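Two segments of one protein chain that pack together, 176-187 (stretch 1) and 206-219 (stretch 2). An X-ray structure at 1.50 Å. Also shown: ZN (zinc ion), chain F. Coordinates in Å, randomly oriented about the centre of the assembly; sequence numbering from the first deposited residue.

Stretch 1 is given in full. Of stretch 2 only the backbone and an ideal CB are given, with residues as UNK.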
# COMPACT_ATOMS: atom_id res chain seq x y z
N ALA A 176 14.62 -13.62 4.54
CA ALA A 176 13.27 -13.19 4.18
C ALA A 176 13.11 -13.20 2.66
O ALA A 176 12.11 -13.68 2.14
CB ALA A 176 13.00 -11.78 4.73
N LEU A 177 14.11 -12.67 1.96
CA LEU A 177 14.07 -12.64 0.50
C LEU A 177 14.09 -14.05 -0.07
O LEU A 177 13.40 -14.35 -1.05
CB LEU A 177 15.25 -11.84 -0.04
CG LEU A 177 15.33 -10.37 0.39
CD1 LEU A 177 16.48 -9.69 -0.35
CD2 LEU A 177 14.02 -9.66 0.07
N GLU A 178 14.87 -14.94 0.54
CA GLU A 178 14.94 -16.31 0.06
C GLU A 178 13.58 -16.98 0.28
O GLU A 178 13.19 -17.87 -0.48
CB GLU A 178 16.05 -17.08 0.78
CG GLU A 178 17.43 -16.45 0.60
CD GLU A 178 18.54 -17.20 1.31
OE1 GLU A 178 18.31 -17.71 2.42
OE2 GLU A 178 19.67 -17.26 0.76
N ALA A 179 12.86 -16.53 1.31
CA ALA A 179 11.55 -17.08 1.63
C ALA A 179 10.46 -16.56 0.69
O ALA A 179 9.37 -17.12 0.63
CB ALA A 179 11.19 -16.77 3.08
N GLY A 180 10.76 -15.47 -0.02
CA GLY A 180 9.77 -14.93 -0.95
C GLY A 180 9.40 -13.47 -0.78
O GLY A 180 8.58 -12.96 -1.55
N ALA A 181 9.98 -12.79 0.21
CA ALA A 181 9.67 -11.38 0.42
C ALA A 181 10.11 -10.61 -0.82
O ALA A 181 11.10 -10.96 -1.46
CB ALA A 181 10.41 -10.86 1.64
N VAL A 182 9.37 -9.56 -1.16
CA VAL A 182 9.68 -8.76 -2.34
C VAL A 182 10.72 -7.67 -2.11
O VAL A 182 11.13 -6.98 -3.05
CB VAL A 182 8.40 -8.12 -2.94
CG1 VAL A 182 7.50 -9.20 -3.50
CG2 VAL A 182 7.67 -7.31 -1.87
N GLY A 183 11.16 -7.50 -0.87
CA GLY A 183 12.15 -6.49 -0.56
C GLY A 183 12.02 -6.08 0.89
O GLY A 183 11.42 -6.79 1.69
N PHE A 184 12.59 -4.93 1.24
CA PHE A 184 12.49 -4.43 2.60
C PHE A 184 12.00 -2.99 2.56
O PHE A 184 12.17 -2.29 1.55
CB PHE A 184 13.85 -4.54 3.32
CG PHE A 184 14.85 -3.50 2.91
CD1 PHE A 184 15.11 -2.41 3.74
CD2 PHE A 184 15.56 -3.63 1.72
CE1 PHE A 184 16.07 -1.46 3.38
CE2 PHE A 184 16.52 -2.68 1.35
CZ PHE A 184 16.78 -1.60 2.18
N SER A 185 11.38 -2.55 3.65
CA SER A 185 10.88 -1.19 3.71
C SER A 185 11.52 -0.47 4.88
O SER A 185 11.95 -1.09 5.85
CB SER A 185 9.36 -1.19 3.91
OG SER A 185 9.01 -1.68 5.20
N THR A 186 11.61 0.85 4.77
CA THR A 186 12.15 1.67 5.84
C THR A 186 11.11 2.69 6.29
O THR A 186 10.22 3.06 5.51
CB THR A 186 13.43 2.43 5.42
OG1 THR A 186 13.22 3.09 4.17
CG2 THR A 186 14.60 1.47 5.29
N GLY A 187 11.21 3.10 7.54
CA GLY A 187 10.32 4.10 8.11
C GLY A 187 11.26 5.06 8.81
O GLY A 187 11.35 5.09 10.04
N UNK A 206 22.21 -3.52 -0.56
CA UNK A 206 23.08 -4.38 -1.35
C UNK A 206 22.52 -5.79 -1.39
O UNK A 206 22.57 -6.47 -2.42
CB UNK A 206 24.50 -4.38 -0.78
N UNK A 207 22.00 -6.24 -0.25
CA UNK A 207 21.41 -7.57 -0.16
C UNK A 207 20.19 -7.66 -1.07
O UNK A 207 19.99 -8.65 -1.77
CB UNK A 207 21.03 -7.90 1.28
N UNK A 208 19.36 -6.62 -1.05
CA UNK A 208 18.16 -6.61 -1.88
C UNK A 208 18.52 -6.50 -3.36
O UNK A 208 18.00 -7.24 -4.20
CB UNK A 208 17.24 -5.46 -1.47
N UNK A 209 19.42 -5.58 -3.68
CA UNK A 209 19.85 -5.35 -5.05
C UNK A 209 20.42 -6.61 -5.71
O UNK A 209 20.14 -6.90 -6.87
CB UNK A 209 20.90 -4.23 -5.08
N UNK A 210 21.21 -7.36 -4.95
CA UNK A 210 21.82 -8.59 -5.47
C UNK A 210 20.78 -9.61 -5.91
O UNK A 210 21.02 -10.42 -6.80
CB UNK A 210 22.73 -9.21 -4.41
N UNK A 211 19.61 -9.55 -5.29
CA UNK A 211 18.53 -10.48 -5.61
C UNK A 211 17.41 -9.81 -6.39
O UNK A 211 16.31 -10.36 -6.52
CB UNK A 211 17.97 -11.10 -4.33
N UNK A 212 17.69 -8.63 -6.91
CA UNK A 212 16.72 -7.86 -7.69
C UNK A 212 15.44 -7.64 -6.89
O UNK A 212 14.34 -7.82 -7.40
CB UNK A 212 16.40 -8.57 -9.01
N UNK A 213 15.60 -7.26 -5.63
CA UNK A 213 14.47 -6.99 -4.76
C UNK A 213 14.41 -5.50 -4.46
O UNK A 213 15.35 -4.76 -4.77
CB UNK A 213 14.57 -7.80 -3.47
N UNK A 214 13.32 -5.05 -3.84
CA UNK A 214 13.12 -3.63 -3.57
C UNK A 214 13.45 -3.04 -2.21
O UNK A 214 13.57 -3.75 -1.21
CB UNK A 214 11.65 -3.32 -3.84
N UNK A 215 13.59 -1.72 -2.22
CA UNK A 215 13.75 -0.94 -1.01
C UNK A 215 12.62 0.06 -1.16
O UNK A 215 12.67 0.91 -2.05
CB UNK A 215 15.13 -0.30 -0.86
N UNK A 216 11.58 -0.06 -0.34
CA UNK A 216 10.48 0.89 -0.40
C UNK A 216 10.71 1.76 0.83
O UNK A 216 11.18 1.26 1.86
CB UNK A 216 9.10 0.22 -0.41
N UNK A 217 10.39 3.04 0.75
CA UNK A 217 10.68 3.90 1.89
C UNK A 217 9.71 5.00 2.27
O UNK A 217 9.25 5.77 1.43
CB UNK A 217 12.03 4.56 1.64
N UNK A 218 9.41 5.05 3.56
CA UNK A 218 8.62 6.13 4.12
C UNK A 218 9.85 6.94 4.53
O UNK A 218 10.54 6.60 5.50
CB UNK A 218 7.63 5.76 5.23
N UNK A 219 10.16 7.97 3.75
CA UNK A 219 11.35 8.77 3.98
C UNK A 219 11.48 9.49 5.32
O UNK A 219 10.52 9.61 6.08
CB UNK A 219 11.43 9.82 2.87
ZN ZN F . 4.46 5.47 5.93

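Positions 206, 209, 210 and 212 can be grouped: no atom of stretch 1 lies within 5.5 Å of their ideal CB, so many side chains would suit. Position 212 adds a left-handed backbone (phi/psi 55/45), which favours glycine or asparagine but does not demand them. The deposited residues are Arg206, Ala209, Glu210 and Arg212.

At 207, CA-to-CB points toward stretch 1, and the CB is 5.2 Å from Leu177 CD1; a medium apolar group would reach it. Val207 does, CG1 lying 4.2 Å from Leu177 CD1.

Position 208 is tighter: its CB is 4.0 Å from Phe184 CE2 and 4.4 Å from Leu177 CD1, which favours a small apolar residue. Ala208 places its CB at the edge of the Phe184 ring.

Position 211 points toward Leu177, with CB 4.5 Å from CD1; leucine, methionine or a long chain with an aliphatic stem would suit. Arg211 passes its CD 3.9 Å from Leu177 CD1, while its NH1 bonds back to Val207 O at 3.0 Å.

At 213 the ideal CB faces stretch 1; the CB of 213 is 4.0 Å from Leu177 CD2, and the carbonyls of Leu177 and Ala181 offer acceptors further out. A long donor is indicated, lysine or arginine. Arg213 NH1 donates to Leu177 O (2.9 Å, 164°) and weakly to Ala181 O (2.8 Å, 116°); a water joins its NH2 to Leu177 O.

Positions 214 to 218 form a strand parallel to 183-187; being extended, it sends alternate CBs to the same face. The CB at 214 is 3.8 Å from Val182 O and 4.6 Å from Gly183 CA; an aliphatic side chain would suit, though several others would too. The residue is Leu214, and its N donates to Val182 O at 3.0 Å. A CB on Gly183 would lie 2.2 Å from Leu214 O, a clash with the backbone that glycine avoids.

The CB at 215 is 3.5 Å from Phe184 CE2, with Thr186 OG1 beyond: a flat ring with a polar atom suits both. His215 lies nearly parallel to the Phe184 ring (5°, centroids 4.6 Å apart) but slid aside, and its NE2 hydrogen-bonds Thr186 OG1 at 2.8 Å.

Position 216 has its CB 4.6 Å from Ser185 CB, acceptable to valine, serine or threonine. Thr216 sets OG1 3.1 Å from Ser185 CB.

At 217 the ideal CB is only 3.2 Å from Thr186 OG1, so a small polar residue is favoured. Ser217 OG hydrogen-bonds Thr186 OG1 at 2.8 Å.

Position 218 pairs with Gly187, and its CB points toward the visible zinc; histidine, aspartate or cysteine are candidate ligands. His218 binds ZN through ND1 at 2.0 Å.

Position 219 points away, leaving the choice open; it is Ile219.

Stretch 2 206-219: RVAAERRRLHTSHI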
# COMPACT_ATOMS: atom_id res chain seq x y z
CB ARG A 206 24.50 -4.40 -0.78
CG ARG A 206 25.29 -3.12 -0.96
CD ARG A 206 26.79 -3.37 -0.80
NE ARG A 206 27.14 -3.90 0.52
CZ ARG A 206 27.22 -3.16 1.62
NH1 ARG A 206 26.98 -1.86 1.57
NH2 ARG A 206 27.54 -3.73 2.78
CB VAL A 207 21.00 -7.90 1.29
CG1 VAL A 207 20.28 -9.24 1.34
CG2 VAL A 207 22.23 -7.92 2.19
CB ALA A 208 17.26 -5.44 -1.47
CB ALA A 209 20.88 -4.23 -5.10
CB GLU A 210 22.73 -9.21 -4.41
CG GLU A 210 23.36 -10.53 -4.84
CD GLU A 210 24.31 -10.38 -6.02
OE1 GLU A 210 24.77 -11.42 -6.55
OE2 GLU A 210 24.60 -9.23 -6.41
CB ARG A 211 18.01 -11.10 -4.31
CG ARG A 211 19.11 -11.85 -3.58
CD ARG A 211 18.74 -12.26 -2.18
NE ARG A 211 19.82 -13.03 -1.57
CZ ARG A 211 21.03 -12.55 -1.31
NH1 ARG A 211 21.33 -11.28 -1.58
NH2 ARG A 211 21.96 -13.34 -0.79
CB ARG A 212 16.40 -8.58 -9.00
CG ARG A 212 17.62 -8.78 -9.89
CD ARG A 212 17.26 -9.46 -11.20
NE ARG A 212 18.43 -9.72 -12.02
CZ ARG A 212 19.42 -10.55 -11.68
NH1 ARG A 212 19.37 -11.20 -10.53
NH2 ARG A 212 20.45 -10.72 -12.50
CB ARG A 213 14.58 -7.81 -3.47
CG ARG A 213 14.59 -9.32 -3.71
CD ARG A 213 13.33 -9.81 -4.44
NE ARG A 213 13.49 -11.17 -4.94
CZ ARG A 213 13.42 -12.27 -4.20
NH1 ARG A 213 13.18 -12.19 -2.90
NH2 ARG A 213 13.61 -13.46 -4.76
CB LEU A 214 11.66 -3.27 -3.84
CG LEU A 214 11.06 -3.34 -5.24
CD1 LEU A 214 9.55 -3.43 -5.12
CD2 LEU A 214 11.46 -2.10 -6.03
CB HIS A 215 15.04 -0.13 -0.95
CG HIS A 215 15.05 0.88 0.17
ND1 HIS A 215 15.79 2.04 0.14
CD2 HIS A 215 14.37 0.90 1.34
CE1 HIS A 215 15.57 2.73 1.24
NE2 HIS A 215 14.71 2.06 1.99
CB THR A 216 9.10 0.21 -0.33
OG1 THR A 216 8.92 -0.41 0.95
CG2 THR A 216 8.97 -0.85 -1.42
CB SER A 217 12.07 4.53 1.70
OG SER A 217 12.39 5.40 2.77
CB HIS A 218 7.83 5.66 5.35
CG HIS A 218 7.18 6.78 6.10
ND1 HIS A 218 5.89 6.71 6.59
CD2 HIS A 218 7.66 7.99 6.48
CE1 HIS A 218 5.60 7.83 7.23
NE2 HIS A 218 6.66 8.62 7.18
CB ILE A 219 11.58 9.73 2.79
CG1 ILE A 219 10.44 10.76 2.69
CG2 ILE A 219 11.63 8.92 1.49
CD1 ILE A 219 10.58 11.68 1.49
O HOH W 1 13.77 -16.00 -3.56
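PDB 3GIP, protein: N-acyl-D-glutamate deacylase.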